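Local coordinates for cellulase, glycosyl hydrolase family 5, TPS linker, domain X (PDB 5E9P), which probably anchors its parent cellulase to crystalline cellulose as a type A carbohydrate-binding module of family 64, and also binds xylan, at residues 5-8 with 9-13; 50-53 with 54-57. One frame throughout, in Å; residues are numbered along the deposited sequence.

Interactions 1 and 2 are the two edge connections of a jelly-roll sandwich. In interaction 1 the chain leaves strand 5-6, the outermost of the five-strand sheet at one end, and enters strand 11-14, an outermost strand of the four-strand sheet. Interaction 2 repeats this passage between the other outermost strands, 50-51 and 56-58. Their centres lie about 17 Å apart on opposite sides of the chain's centre, and their nearest atoms are about 10 Å apart, so neither touches the other. Trp56 in interaction 2, exposed beside Trp33, is a plausible part of the aromatic surface that type A modules present to cellulose.

Interaction 1 of 2, residues 5-8 with 9-13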
loop_
_atom_site.group_PDB
_atom_site.type_symbol
_atom_site.label_atom_id
_atom_site.label_comp_id
_atom_site.label_asym_id
_atom_site.label_seq_id
_atom_site.Cartn_x
_atom_site.Cartn_y
_atom_site.Cartn_z
ATOM N N THR A 5 -0.332 -4.894 -11.138
ATOM C CA THR A 5 -1.171 -3.998 -11.876
ATOM C C THR A 5 -0.911 -2.602 -11.383
ATOM O O THR A 5 -0.859 -2.359 -10.146
ATOM C CB THR A 5 -2.745 -4.373 -11.579
ATOM O OG1 THR A 5 -2.953 -5.700 -12.127
ATOM C CG2 THR A 5 -3.601 -3.437 -12.172
ATOM N N GLU A 6 -0.779 -1.653 -12.276
ATOM C CA GLU A 6 -0.520 -0.286 -11.913
ATOM C C GLU A 6 -1.810 0.362 -11.374
ATOM O O GLU A 6 -2.896 0.078 -11.879
ATOM C CB GLU A 6 0.041 0.462 -13.094
ATOM C CG GLU A 6 0.621 1.800 -12.698
ATOM C CD GLU A 6 1.695 2.361 -13.611
ATOM O OE1 GLU A 6 1.988 1.704 -14.655
ATOM O OE2 GLU A 6 2.180 3.440 -13.343
ATOM N N ILE A 7 -1.632 1.209 -10.356
ATOM C CA ILE A 7 -2.719 1.956 -9.749
ATOM C C ILE A 7 -2.358 3.424 -9.677
ATOM O O ILE A 7 -1.167 3.797 -9.686
ATOM C CB ILE A 7 -3.106 1.410 -8.349
ATOM C CG1 ILE A 7 -1.938 1.544 -7.338
ATOM C CG2 ILE A 7 -3.595 -0.008 -8.452
ATOM C CD1 ILE A 7 -2.333 1.361 -5.884
ATOM N N ALA A 8 -3.389 4.246 -9.546
ATOM C CA ALA A 8 -3.295 5.672 -9.283
ATOM C C ALA A 8 -3.642 5.961 -7.826
ATOM O O ALA A 8 -4.369 5.200 -7.201
ATOM C CB ALA A 8 -4.232 6.452 -10.180
ATOM N N LEU A 9 -3.105 7.094 -7.340
ATOM C CA LEU A 9 -3.454 7.577 -6.002
ATOM C C LEU A 9 -4.244 8.852 -6.156
ATOM O O LEU A 9 -3.960 9.648 -7.063
ATOM C CB LEU A 9 -2.206 7.858 -5.168
ATOM C CG LEU A 9 -1.269 6.627 -5.043
ATOM C CD1 LEU A 9 -0.122 6.992 -4.095
ATOM C CD2 LEU A 9 -2.009 5.417 -4.575
ATOM N N PRO A 10 -5.238 9.111 -5.278
ATOM C CA PRO A 10 -5.618 8.253 -4.155
ATOM C C PRO A 10 -6.252 6.956 -4.537
ATOM O O PRO A 10 -6.896 6.855 -5.586
ATOM C CB PRO A 10 -6.610 9.131 -3.382
ATOM C CG PRO A 10 -7.137 10.056 -4.408
ATOM C CD PRO A 10 -6.045 10.359 -5.324
ATOM N N PHE A 11 -6.100 5.980 -3.680
ATOM C CA PHE A 11 -6.574 4.615 -3.883
ATOM C C PHE A 11 -7.273 4.137 -2.639
ATOM O O PHE A 11 -6.805 4.353 -1.532
ATOM C CB PHE A 11 -5.348 3.735 -4.173
ATOM C CG PHE A 11 -5.641 2.281 -4.404
ATOM C CD1 PHE A 11 -5.990 1.828 -5.661
ATOM C CD2 PHE A 11 -5.578 1.357 -3.397
ATOM C CE1 PHE A 11 -6.190 0.500 -5.893
ATOM C CE2 PHE A 11 -5.821 0.026 -3.637
ATOM C CZ PHE A 11 -6.151 -0.393 -4.879
ATOM N N SER A 12 -8.324 3.403 -2.811
ATOM C CA SER A 12 -8.963 2.704 -1.728
ATOM C C SER A 12 -9.568 1.436 -2.220
ATOM O O SER A 12 -9.944 1.223 -3.396
ATOM C CB SER A 12 -9.982 3.616 -1.032
ATOM O OG SER A 12 -10.953 4.085 -1.962
ATOM N N TYR A 13 -9.634 0.496 -1.326
ATOM C CA TYR A 13 -10.162 -0.798 -1.629
ATOM C C TYR A 13 -10.666 -1.481 -0.371
ATOM O O TYR A 13 -10.011 -1.397 0.667
ATOM C CB TYR A 13 -9.086 -1.661 -2.335
ATOM C CG TYR A 13 -9.582 -3.032 -2.692
ATOM C CD1 TYR A 13 -10.403 -3.245 -3.801
ATOM C CD2 TYR A 13 -9.264 -4.126 -1.925
ATOM C CE1 TYR A 13 -10.903 -4.496 -4.094
ATOM C CE2 TYR A 13 -9.765 -5.380 -2.204
ATOM C CZ TYR A 13 -10.570 -5.571 -3.317
ATOM O OH TYR A 13 -11.053 -6.831 -3.565
#
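Ile7 lays its CD1 methyl over one face of the Phe11 ring, and this CH-pi contact is the tight part of the bend from residue 5 to residue 13. CD1 lies 3.8 Å from the centroid of the Phe11 ring and 17° off the ring normal, which places it above the ring rather than beside it. The second branch follows: Ile7 CG2 comes to 3.7 Å from Phe11 CE1, so both ends of the branched side chain bear on the aromatic. Two torsions bring them together. Ile7 tucks CG1 between its backbone N and carbonyl carbon (chi1 63°), while Phe11 carries CG fully opposite its own N (chi1 180°), and the two side chains cross at about a right angle. Ala8 O also points into the bend, near the plane of the Phe11 ring at its edge and 3.5 Å from Phe11 CB, but no hydrogen bond joins 5-8 to 9-13. Leu9 joins more loosely, with its CD2 4.3 Å from Ile7 CD1.

The outer side of the bend is different in kind. Here lie Ala8 CB and the Pro10 ring, both of exposed residues, and the CB of Pro10 points away from residues 5-8. The turn is shaped partly by a cis peptide between Leu9 and Pro10, and tied to its surroundings by Leu9 N, which is hydrogen-bonded to Gln25 OE1. Trp21 meets the Phe11 ring edge-to-face and also touches Ile7, extending the apolar cluster. With strand 5-6 in one sheet and strand 11-14 in the other, this is a beta-arch at the edge of a jelly-roll sandwich.

Interaction 2 of 2, residues 50-53 with 54-57; sequences TDYT and NVWV
Tyr52 and Val55 end a type II beta turn that lacks the usual direct closing bond: Tyr52 O is 3.8 Å from Val55 N. A water spans the turn instead, donating to Tyr52 O at 2.8 Å and to Val55 O at 2.8 Å. The turn type rests on two backbone conformations taken together: Thr53, at the second position, is extended (psi 122°), and Asn54, at the third, is left-handed (phi 63°).

Overlapping this turn by two residues, in the Asp51 conformer described here, one of two modelled, OD1 forms an Asx turn by accepting from Thr53 N at 3.0 Å, nearly along the carboxylate C-O axis. Thr53 OG1 donates to the same Asp51 OD1 at 2.7 Å, but from 39° above the carboxylate plane. This hydroxyl also bonds to Leu45 N, linking the turn to strand 44-47. Asn54 lies alongside Thr53, and its OD1 is hydrogen-bonded to Leu42 N.

Apolar contacts cover the inner side. Val55 CG2 stands at the edge of the Tyr52 ring, 4.0 Å from Tyr52 CB. The buried Val57 crosses the tyrosine side chain at about a right angle and brings CG1 to 3.8 Å from Tyr52 CD1; Ile62 touches both residues. The chain thus passes from edge strand 50-51 of one sheet to edge strand 56-58 of the other through an Asx turn overlapping a type II turn.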
loop_
_atom_site.group_PDB
_atom_site.type_symbol
_atom_site.label_atom_id
_atom_site.label_comp_id
_atom_site.label_asym_id
_atom_site.label_seq_id
_atom_site.Cartn_x
_atom_site.Cartn_y
_atom_site.Cartn_z
ATOM N N THR A 50 8.693 -4.302 3.238
ATOM C CA THR A 50 8.466 -4.072 4.654
ATOM C C THR A 50 6.990 -4.310 4.954
ATOM O O THR A 50 6.105 -3.946 4.195
ATOM C CB THR A 50 8.900 -2.662 5.020
ATOM O OG1 THR A 50 10.295 -2.526 4.747
ATOM C CG2 THR A 50 8.596 -2.339 6.489
ATOM N N ASP A 51 6.752 -4.911 6.118
ATOM C CA ASP A 51 5.389 -5.252 6.564
ATOM C C ASP A 51 4.738 -3.980 7.147
ATOM O O ASP A 51 5.250 -3.355 8.119
ATOM C CB ASP A 51 5.586 -6.419 7.578
ATOM C CG ASP A 51 4.282 -7.046 8.038
ATOM O OD1 ASP A 51 3.299 -6.354 7.970
ATOM O OD2 ASP A 51 4.332 -8.131 8.623
ATOM N N TYR A 52 3.628 -3.562 6.548
ATOM C CA TYR A 52 2.764 -2.456 6.998
ATOM C C TYR A 52 1.336 -2.984 7.217
ATOM O O TYR A 52 0.377 -2.281 6.940
ATOM C CB TYR A 52 2.797 -1.283 6.037
ATOM C CG TYR A 52 4.168 -0.662 5.869
ATOM C CD1 TYR A 52 4.734 0.093 6.862
ATOM C CD2 TYR A 52 4.895 -0.900 4.730
ATOM C CE1 TYR A 52 6.060 0.620 6.684
ATOM C CE2 TYR A 52 6.108 -0.401 4.565
ATOM C CZ TYR A 52 6.702 0.321 5.492
ATOM O OH TYR A 52 7.985 0.828 5.297
ATOM N N THR A 53 1.219 -4.206 7.698
ATOM C CA THR A 53 -0.122 -4.822 7.836
ATOM C C THR A 53 -0.892 -4.168 8.950
ATOM O O THR A 53 -0.426 -4.222 10.135
ATOM C CB THR A 53 0.038 -6.324 8.075
ATOM O OG1 THR A 53 0.869 -6.917 7.063
ATOM C CG2 THR A 53 -1.292 -7.046 8.053
ATOM N N ASN A 54 -2.054 -3.616 8.678
ATOM C CA ASN A 54 -2.946 -3.130 9.724
ATOM C C ASN A 54 -2.345 -2.007 10.524
ATOM O O ASN A 54 -2.474 -1.958 11.753
ATOM C CB ASN A 54 -3.458 -4.249 10.617
ATOM C CG ASN A 54 -4.106 -5.341 9.838
ATOM O OD1 ASN A 54 -4.765 -5.136 8.821
ATOM N ND2 ASN A 54 -3.949 -6.577 10.335
ATOM N N VAL A 55 -1.735 -1.035 9.845
ATOM C CA VAL A 55 -1.170 0.159 10.478
ATOM C C VAL A 55 -1.532 1.399 9.722
ATOM O O VAL A 55 -1.886 1.356 8.507
ATOM C CB VAL A 55 0.346 0.101 10.622
ATOM C CG1 VAL A 55 0.798 -1.108 11.358
ATOM C CG2 VAL A 55 1.075 0.255 9.259
ATOM N N TRP A 56 -1.372 2.527 10.369
ATOM C CA TRP A 56 -1.294 3.830 9.717
ATOM C C TRP A 56 0.164 4.172 9.521
ATOM O O TRP A 56 0.923 4.117 10.527
ATOM C CB TRP A 56 -1.952 4.925 10.601
ATOM C CG TRP A 56 -2.170 6.232 9.959
ATOM C CD1 TRP A 56 -3.402 6.719 9.567
ATOM C CD2 TRP A 56 -1.254 7.348 9.746
ATOM N NE1 TRP A 56 -3.320 8.000 9.120
ATOM C CE2 TRP A 56 -2.026 8.425 9.200
ATOM C CE3 TRP A 56 0.110 7.529 9.932
ATOM C CZ2 TRP A 56 -1.445 9.653 8.838
ATOM C CZ3 TRP A 56 0.663 8.797 9.537
ATOM C CH2 TRP A 56 -0.161 9.788 9.006
ATOM N N VAL A 57 0.626 4.546 8.345
ATOM C CA VAL A 57 2.001 4.939 8.108
ATOM C C VAL A 57 2.021 6.055 7.086
ATOM O O VAL A 57 1.275 6.000 6.078
ATOM C CB VAL A 57 2.865 3.728 7.708
ATOM C CG1 VAL A 57 2.336 3.014 6.448
ATOM C CG2 VAL A 57 4.322 4.114 7.518
HETATM O O HOH W 1 -1.267 -0.160 6.287
#